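Local coordinates for protein neutral ceramidase (PDB 2ZWS) that hydrolyses the N-acyl bond of ceramides to release sphingosine and a free fatty acid, and also catalyses the reverse synthesis, as a secreted zinc-containing enzyme, at residues F118-K121 against T122-I126; Q369-A372 against E373-I376; A427-A431 against G432-V436. All coordinates share one frame; numbering follows the deposited sequence.

All three contacts are local, between residues close in sequence, and follow one another along the N-terminal ceramidase region. Contact 1 starts a helix; contacts 2 and 3 lie where helices give way to strands. None touches another: centres are about 35 Å apart for contacts 1 and 2, 39 Å for contacts 1 and 3, and 37 Å for contacts 2 and 3. Contacts 1 and 3 lie on opposite sides of the chain centre. The side chain of Phe118 in contact 1 is about 6 Å from that of Ser106, an inferred substrate-binding residue. The Lys374 side chain in contact 2 is about 9 Å from that of zinc ligand Tyr448. Contact 3 lies away from these sites.

Contact 1 (F118-K121 against T122-I126); sequences FQEK and TFNAI
Phe118 and Phe123 bring their rings together at the start of helix 120-138. The far edge of the Phe118 ring, CE2 and CZ, abuts the root of the Phe123 side chain. Phe118 CZ is 3.6 Å from Phe123 CG, which lies near the plane of the Phe118 ring. The ring planes are 56° apart and the centroids 5.3 Å apart, an oblique aromatic pair. Phe123 CG is anti to its backbone N (chi1 173°), which sends the ring off past Phe118 towards Ala69, Val70 and Lys73 of helix 68-81. His107 meets both rings, edge-to-face in the case of Phe118.

Gln119 is the N-cap residue. Its carbonyl O accepts the Phe123 N-H at 3.0 Å in a nearly straight bond. The first turn continues with Asn124 N to Glu120 O at 2.8 Å and Ala125 N to Lys121 O at 3.1 Å. This is regular i to i+4 alpha-helical bonding, and it fixes where Phe123 leaves the backbone. Phe118, still in the loop, folds back beside that first turn.

On the exposed side, Asn124 lies one turn after Glu120. Asn124 OD1 is in van der Waals contact with the Glu120 CG methylene at 3.4 Å. A water accepts from Asn124 ND2 at 3.0 Å and donates to Glu120 OE1 at 2.7 Å. Glu120 has two conformers, so this bridge is doubtful as a permanent feature. On the buried side, Thr122 OG1 is hydrogen-bonded to Glu17, and Ile126 packs on Val70 of helix 68-81.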
loop_
_atom_site.group_PDB
_atom_site.type_symbol
_atom_site.label_atom_id
_atom_site.label_comp_id
_atom_site.label_asym_id
_atom_site.label_seq_id
_atom_site.Cartn_x
_atom_site.Cartn_y
_atom_site.Cartn_z
ATOM N N PHE A 118 -15.697 -8.579 5.796
ATOM C CA PHE A 118 -15.415 -8.181 4.429
ATOM C C PHE A 118 -16.232 -6.952 4.031
ATOM O O PHE A 118 -17.454 -6.921 4.236
ATOM C CB PHE A 118 -15.807 -9.349 3.531
ATOM C CG PHE A 118 -15.551 -9.112 2.089
ATOM C CD1 PHE A 118 -16.609 -9.032 1.178
ATOM C CD2 PHE A 118 -14.248 -8.968 1.646
ATOM C CE1 PHE A 118 -16.359 -8.816 -0.164
ATOM C CE2 PHE A 118 -13.983 -8.758 0.320
ATOM C CZ PHE A 118 -15.034 -8.670 -0.598
ATOM N N GLN A 119 -15.574 -5.963 3.427
ATOM C CA GLN A 119 -16.230 -4.734 3.036
ATOM C C GLN A 119 -16.211 -4.669 1.502
ATOM O O GLN A 119 -15.248 -4.210 0.877
ATOM C CB GLN A 119 -15.536 -3.516 3.665
ATOM C CG GLN A 119 -15.393 -3.591 5.203
ATOM C CD GLN A 119 -16.682 -4.015 5.938
ATOM O OE1 GLN A 119 -16.668 -4.941 6.794
ATOM N NE2 GLN A 119 -17.782 -3.339 5.636
ATOM N N GLU A 120 -17.297 -5.140 0.900
ATOM C CA GLU A 120 -17.312 -5.316 -0.550
ATOM C C GLU A 120 -17.070 -4.021 -1.345
ATOM O O GLU A 120 -16.394 -4.063 -2.373
ATOM C CB GLU A 120 -18.582 -6.047 -0.999
ATOM C CG GLU A 120 -18.640 -6.408 -2.483
ATOM C CD GLU A 120 -19.673 -7.484 -2.765
ATOM O OE1 GLU A 120 -19.311 -8.529 -3.360
ATOM O OE2 GLU A 120 -20.847 -7.289 -2.365
ATOM N N LYS A 121 -17.585 -2.872 -0.895
ATOM C CA LYS A 121 -17.428 -1.645 -1.676
ATOM C C LYS A 121 -15.953 -1.208 -1.749
ATOM O O LYS A 121 -15.477 -0.710 -2.781
ATOM C CB LYS A 121 -18.266 -0.515 -1.059
ATOM C CG LYS A 121 -18.523 0.638 -2.013
ATOM C CD LYS A 121 -19.684 1.531 -1.522
ATOM C CE LYS A 121 -20.069 2.558 -2.585
ATOM N NZ LYS A 121 -20.904 1.947 -3.671
ATOM N N THR A 122 -15.232 -1.360 -0.639
ATOM C CA THR A 122 -13.813 -1.016 -0.614
ATOM C C THR A 122 -13.007 -2.021 -1.446
ATOM O O THR A 122 -12.154 -1.616 -2.298
ATOM C CB THR A 122 -13.341 -0.963 0.841
ATOM O OG1 THR A 122 -13.925 0.183 1.480
ATOM C CG2 THR A 122 -11.807 -0.908 0.976
ATOM N N PHE A 123 -13.315 -3.306 -1.268
ATOM C CA PHE A 123 -12.676 -4.345 -2.098
ATOM C C PHE A 123 -12.857 -4.059 -3.599
ATOM O O PHE A 123 -11.892 -4.041 -4.380
ATOM C CB PHE A 123 -13.222 -5.740 -1.724
ATOM C CG PHE A 123 -12.745 -6.838 -2.631
ATOM C CD1 PHE A 123 -13.520 -7.226 -3.745
ATOM C CD2 PHE A 123 -11.534 -7.506 -2.384
ATOM C CE1 PHE A 123 -13.073 -8.243 -4.608
ATOM C CE2 PHE A 123 -11.081 -8.519 -3.260
ATOM C CZ PHE A 123 -11.852 -8.888 -4.358
ATOM N N ASN A 124 -14.094 -3.819 -3.989
ATOM C CA ASN A 124 -14.374 -3.607 -5.396
ATOM C C ASN A 124 -13.660 -2.369 -5.943
ATOM O O ASN A 124 -13.206 -2.382 -7.099
ATOM C CB ASN A 124 -15.880 -3.466 -5.647
ATOM C CG ASN A 124 -16.678 -4.764 -5.461
ATOM O OD1 ASN A 124 -17.926 -4.717 -5.306
ATOM N ND2 ASN A 124 -16.030 -5.890 -5.562
ATOM N N ALA A 125 -13.571 -1.290 -5.150
ATOM C CA ALA A 125 -12.874 -0.061 -5.606
ATOM C C ALA A 125 -11.394 -0.329 -5.845
ATOM O O ALA A 125 -10.782 0.266 -6.757
ATOM C CB ALA A 125 -13.038 1.053 -4.604
ATOM N N ILE A 126 -10.817 -1.174 -4.978
ATOM C CA ILE A 126 -9.394 -1.511 -5.076
ATOM C C ILE A 126 -9.124 -2.313 -6.356
ATOM O O ILE A 126 -8.252 -1.953 -7.172
ATOM C CB ILE A 126 -8.902 -2.222 -3.810
ATOM C CG1 ILE A 126 -8.922 -1.235 -2.634
ATOM C CG2 ILE A 126 -7.533 -2.858 -4.014
ATOM C CD1 ILE A 126 -8.753 -1.898 -1.265
HETATM O O HOH W 1 -16.754 -8.561 -4.335
#

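Contact 2 (Q369-A372 against E373-I376)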
loop_
_atom_site.group_PDB
_atom_site.type_symbol
_atom_site.label_atom_id
_atom_site.label_comp_id
_atom_site.label_asym_id
_atom_site.label_seq_id
_atom_site.Cartn_x
_atom_site.Cartn_y
_atom_site.Cartn_z
ATOM N N GLN A 369 4.751 -28.625 18.989
ATOM C CA GLN A 369 6.142 -29.023 18.870
ATOM C C GLN A 369 6.849 -28.368 17.699
ATOM O O GLN A 369 7.951 -27.853 17.870
ATOM C CB GLN A 369 6.302 -30.541 18.838
ATOM C CG GLN A 369 6.058 -31.188 20.195
ATOM C CD GLN A 369 6.747 -30.451 21.349
ATOM O OE1 GLN A 369 6.083 -29.899 22.238
ATOM N NE2 GLN A 369 8.080 -30.436 21.337
ATOM N N CYS A 370 6.234 -28.376 16.518
ATOM C CA CYS A 370 7.076 -27.847 15.465
ATOM C C CYS A 370 7.053 -26.283 15.381
ATOM O O CYS A 370 8.009 -25.756 14.833
ATOM C CB CYS A 370 7.029 -28.657 14.116
ATOM S SG CYS A 370 7.662 -30.381 14.092
ATOM N N GLN A 371 6.119 -25.584 16.033
ATOM C CA GLN A 371 6.190 -24.116 16.164
ATOM C C GLN A 371 7.334 -23.618 17.072
ATOM O O GLN A 371 7.575 -22.411 17.177
ATOM C CB GLN A 371 4.844 -23.551 16.633
ATOM C CG GLN A 371 3.730 -23.619 15.588
ATOM C CD GLN A 371 3.870 -22.541 14.513
ATOM O OE1 GLN A 371 4.679 -21.619 14.651
ATOM N NE2 GLN A 371 3.076 -22.657 13.436
ATOM N N ALA A 372 8.019 -24.562 17.735
ATOM C CA ALA A 372 9.299 -24.305 18.424
ATOM C C ALA A 372 9.130 -23.296 19.553
ATOM O O ALA A 372 8.288 -23.505 20.435
ATOM C CB ALA A 372 10.408 -23.894 17.412
ATOM N N GLU A 373 9.866 -22.194 19.538
ATOM C CA GLU A 373 9.808 -21.273 20.678
ATOM C C GLU A 373 8.536 -20.439 20.802
ATOM O O GLU A 373 8.328 -19.742 21.786
ATOM C CB GLU A 373 11.088 -20.443 20.862
ATOM C CG GLU A 373 11.843 -20.020 19.649
ATOM C CD GLU A 373 12.552 -21.150 18.906
ATOM O OE1 GLU A 373 13.503 -21.801 19.416
ATOM O OE2 GLU A 373 12.151 -21.360 17.763
ATOM N N LYS A 374 7.665 -20.519 19.802
ATOM C CA LYS A 374 6.403 -19.816 19.877
ATOM C C LYS A 374 5.486 -20.366 20.974
ATOM O O LYS A 374 5.392 -21.581 21.159
ATOM C CB LYS A 374 5.690 -19.943 18.521
ATOM C CG LYS A 374 4.394 -19.103 18.397
ATOM C CD LYS A 374 3.745 -19.251 17.003
ATOM C CE LYS A 374 4.500 -18.428 15.966
ATOM N NZ LYS A 374 4.076 -18.880 14.604
ATOM N N THR A 375 4.835 -19.458 21.707
ATOM C CA THR A 375 3.728 -19.877 22.556
ATOM C C THR A 375 2.446 -19.484 21.838
ATOM O O THR A 375 2.123 -18.303 21.630
ATOM C CB THR A 375 3.806 -19.389 24.019
ATOM O OG1 THR A 375 3.500 -17.999 24.108
ATOM C CG2 THR A 375 5.193 -19.653 24.597
ATOM N N ILE A 376 1.744 -20.510 21.392
ATOM C CA ILE A 376 0.608 -20.301 20.503
ATOM C C ILE A 376 -0.535 -19.568 21.201
ATOM O O ILE A 376 -0.994 -19.989 22.271
ATOM C CB ILE A 376 0.129 -21.634 19.898
ATOM C CG1 ILE A 376 1.227 -22.218 18.995
ATOM C CG2 ILE A 376 -1.189 -21.438 19.165
ATOM C CD1 ILE A 376 0.993 -23.641 18.538
#
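Gln371 and Lys374 are the first and last residues of a type II' beta turn that takes the chain from helix 365-370 towards strand 376-378. The turn is closed by Lys374 N, which donates to Gln371 O at 3.2 Å. The two side chains lie side by side and point the same way. Their ends join as well: Lys374 NZ donates to Gln371 OE1 at 2.8 Å. The amine sits above the carbonyl plane of the amide, 43° out of it, and so is not on a lone pair. Lys374 runs extended as far as CD and then bends at chi3 (-77°), which sets NZ beside the amide. Lys374 CD and CE both pass 3.5 Å from Gln371 OE1.

Ala372 holds the second position of the turn. Its phi is positive (63°), as a type II' turn requires; glycine is common there. Ala372 is also the first residue after the helix to leave helical angles. Cys370, just before the turn, is inferred to pair with Cys322, which Gln371 touches. Ile376 returns to the turn from the strand, and its CD1 rests 4.0 Å from Gln371 CG, the two side chains crossing at about a right angle.

The buried amine of Lys374 also donates to Thr465 O and Ala325 O, so three oxygens grip it. Gln371 NE2 donates to Leu466 O, which steadies the amide that faces the lysine. Tyr455 OH is hydrogen-bonded to Gln371 O, and Glu373 forms a salt bridge with Arg452; both partners belong to helix 452-457, which packs against the turn.

Contact 3 (A427-A431 against G432-V436)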
loop_
_atom_site.group_PDB
_atom_site.type_symbol
_atom_site.label_atom_id
_atom_site.label_comp_id
_atom_site.label_asym_id
_atom_site.label_seq_id
_atom_site.Cartn_x
_atom_site.Cartn_y
_atom_site.Cartn_z
ATOM N N ALA A 427 22.789 -17.352 -7.139
ATOM C CA ALA A 427 22.230 -18.254 -8.136
ATOM C C ALA A 427 22.105 -17.601 -9.510
ATOM O O ALA A 427 22.222 -18.275 -10.537
ATOM C CB ALA A 427 20.880 -18.798 -7.673
ATOM N N SER A 428 21.873 -16.293 -9.534
ATOM C CA SER A 428 21.623 -15.576 -10.798
ATOM C C SER A 428 22.813 -14.899 -11.483
ATOM O O SER A 428 22.682 -14.424 -12.618
ATOM C CB SER A 428 20.519 -14.540 -10.573
ATOM O OG SER A 428 19.332 -15.186 -10.166
ATOM N N GLU A 429 23.961 -14.866 -10.806
ATOM C CA GLU A 429 25.144 -14.189 -11.331
ATOM C C GLU A 429 25.490 -14.680 -12.746
ATOM O O GLU A 429 25.754 -13.879 -13.658
ATOM C CB GLU A 429 26.320 -14.480 -10.410
ATOM C CG GLU A 429 27.156 -13.282 -10.025
ATOM C CD GLU A 429 28.034 -12.752 -11.137
ATOM O OE1 GLU A 429 28.472 -13.547 -12.008
ATOM O OE2 GLU A 429 28.309 -11.524 -11.130
ATOM N N ALA A 430 25.481 -16.001 -12.922
ATOM C CA ALA A 430 25.795 -16.602 -14.226
ATOM C C ALA A 430 24.815 -16.237 -15.330
ATOM O O ALA A 430 25.151 -16.345 -16.525
ATOM C CB ALA A 430 25.902 -18.123 -14.107
ATOM N N ALA A 431 23.602 -15.823 -14.953
ATOM C CA ALA A 431 22.594 -15.368 -15.931
ATOM C C ALA A 431 22.756 -13.895 -16.343
ATOM O O ALA A 431 22.004 -13.394 -17.196
ATOM C CB ALA A 431 21.194 -15.611 -15.403
ATOM N N GLY A 432 23.709 -13.215 -15.713
ATOM C CA GLY A 432 24.006 -11.822 -16.019
ATOM C C GLY A 432 23.256 -10.865 -15.107
ATOM O O GLY A 432 23.229 -9.651 -15.361
ATOM N N ILE A 433 22.676 -11.394 -14.031
ATOM C CA ILE A 433 22.000 -10.523 -13.061
ATOM C C ILE A 433 23.023 -9.847 -12.152
ATOM O O ILE A 433 23.914 -10.504 -11.600
ATOM C CB ILE A 433 20.987 -11.314 -12.202
ATOM C CG1 ILE A 433 19.905 -11.962 -13.082
ATOM C CG2 ILE A 433 20.364 -10.407 -11.133
ATOM C CD1 ILE A 433 19.205 -10.997 -14.041
ATOM N N ARG A 434 22.869 -8.539 -11.968
ATOM C CA ARG A 434 23.796 -7.763 -11.147
ATOM C C ARG A 434 23.145 -7.081 -9.946
ATOM O O ARG A 434 23.829 -6.619 -9.053
ATOM C CB ARG A 434 24.519 -6.719 -12.016
ATOM C CG ARG A 434 25.323 -7.326 -13.203
ATOM C CD ARG A 434 26.514 -8.168 -12.690
ATOM N NE ARG A 434 27.219 -8.917 -13.745
ATOM C CZ ARG A 434 27.089 -10.227 -13.979
ATOM N NH1 ARG A 434 26.268 -10.996 -13.258
ATOM N NH2 ARG A 434 27.800 -10.788 -14.956
ATOM N N HIS A 435 21.820 -6.996 -9.953
ATOM C CA HIS A 435 21.108 -6.365 -8.845
ATOM C C HIS A 435 19.830 -7.136 -8.587
ATOM O O HIS A 435 19.104 -7.477 -9.524
ATOM C CB HIS A 435 20.770 -4.907 -9.162
ATOM C CG HIS A 435 21.966 -4.072 -9.498
ATOM N ND1 HIS A 435 22.880 -3.661 -8.550
ATOM C CD2 HIS A 435 22.405 -3.586 -10.677
ATOM C CE1 HIS A 435 23.828 -2.948 -9.133
ATOM N NE2 HIS A 435 23.565 -2.891 -10.426
ATOM N N VAL A 436 19.586 -7.452 -7.323
ATOM C CA VAL A 436 18.357 -8.151 -6.933
ATOM C C VAL A 436 17.593 -7.254 -5.978
ATOM O O VAL A 436 18.132 -6.824 -4.974
ATOM C CB VAL A 436 18.684 -9.497 -6.261
ATOM C CG1 VAL A 436 17.418 -10.188 -5.769
ATOM C CG2 VAL A 436 19.454 -10.399 -7.231
HETATM O O HOH W 2 27.454 -13.171 -16.227
#
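Glu429 O accepts the Gly432 N-H at 3.0 Å, and Ser428 O accepts the Ile433 N-H more weakly at 3.3 Å, as the chain turns out of helix 414-428. Gly432 has positive phi (94°), where a CB would clash with Ala431 O. The weak 6-to-1 bond, the 5-to-2 bond and the positive-phi glycine make a Schellman motif. Beside it, Ser428 CB packs on Ile433 CB and CG1, both at 3.6 Å. The motif lies in a beta-alpha-beta crossover: strands 403-407 and 435-439 run parallel in one sheet, joined through helix 414-428.

Arg434 bends at chi2 (-66°), which brings its guanidinium back to Glu429. It has two conformers, so its bonds hold for one of them. In that one NH1 donates to Glu429 O at 3.0 Å, in the carbonyl plane and on a lone pair. The same oxygen takes Gly432 N from above that plane. NH1 also donates to Ile433 O at 2.9 Å. The Glu429 carboxylate lies almost parallel to the guanidinium, 6° apart, with OE2 over one face. OE2 is 3.0 Å from NH1; this salt bridge is charge alone, for no N-H points at it. A water links Arg434 NH2 to Glu429 O. Further out, Ser428 OG is hydrogen-bonded to Glu404 of strand 403-407, and Gln425 NE2 donates to Ile433 O.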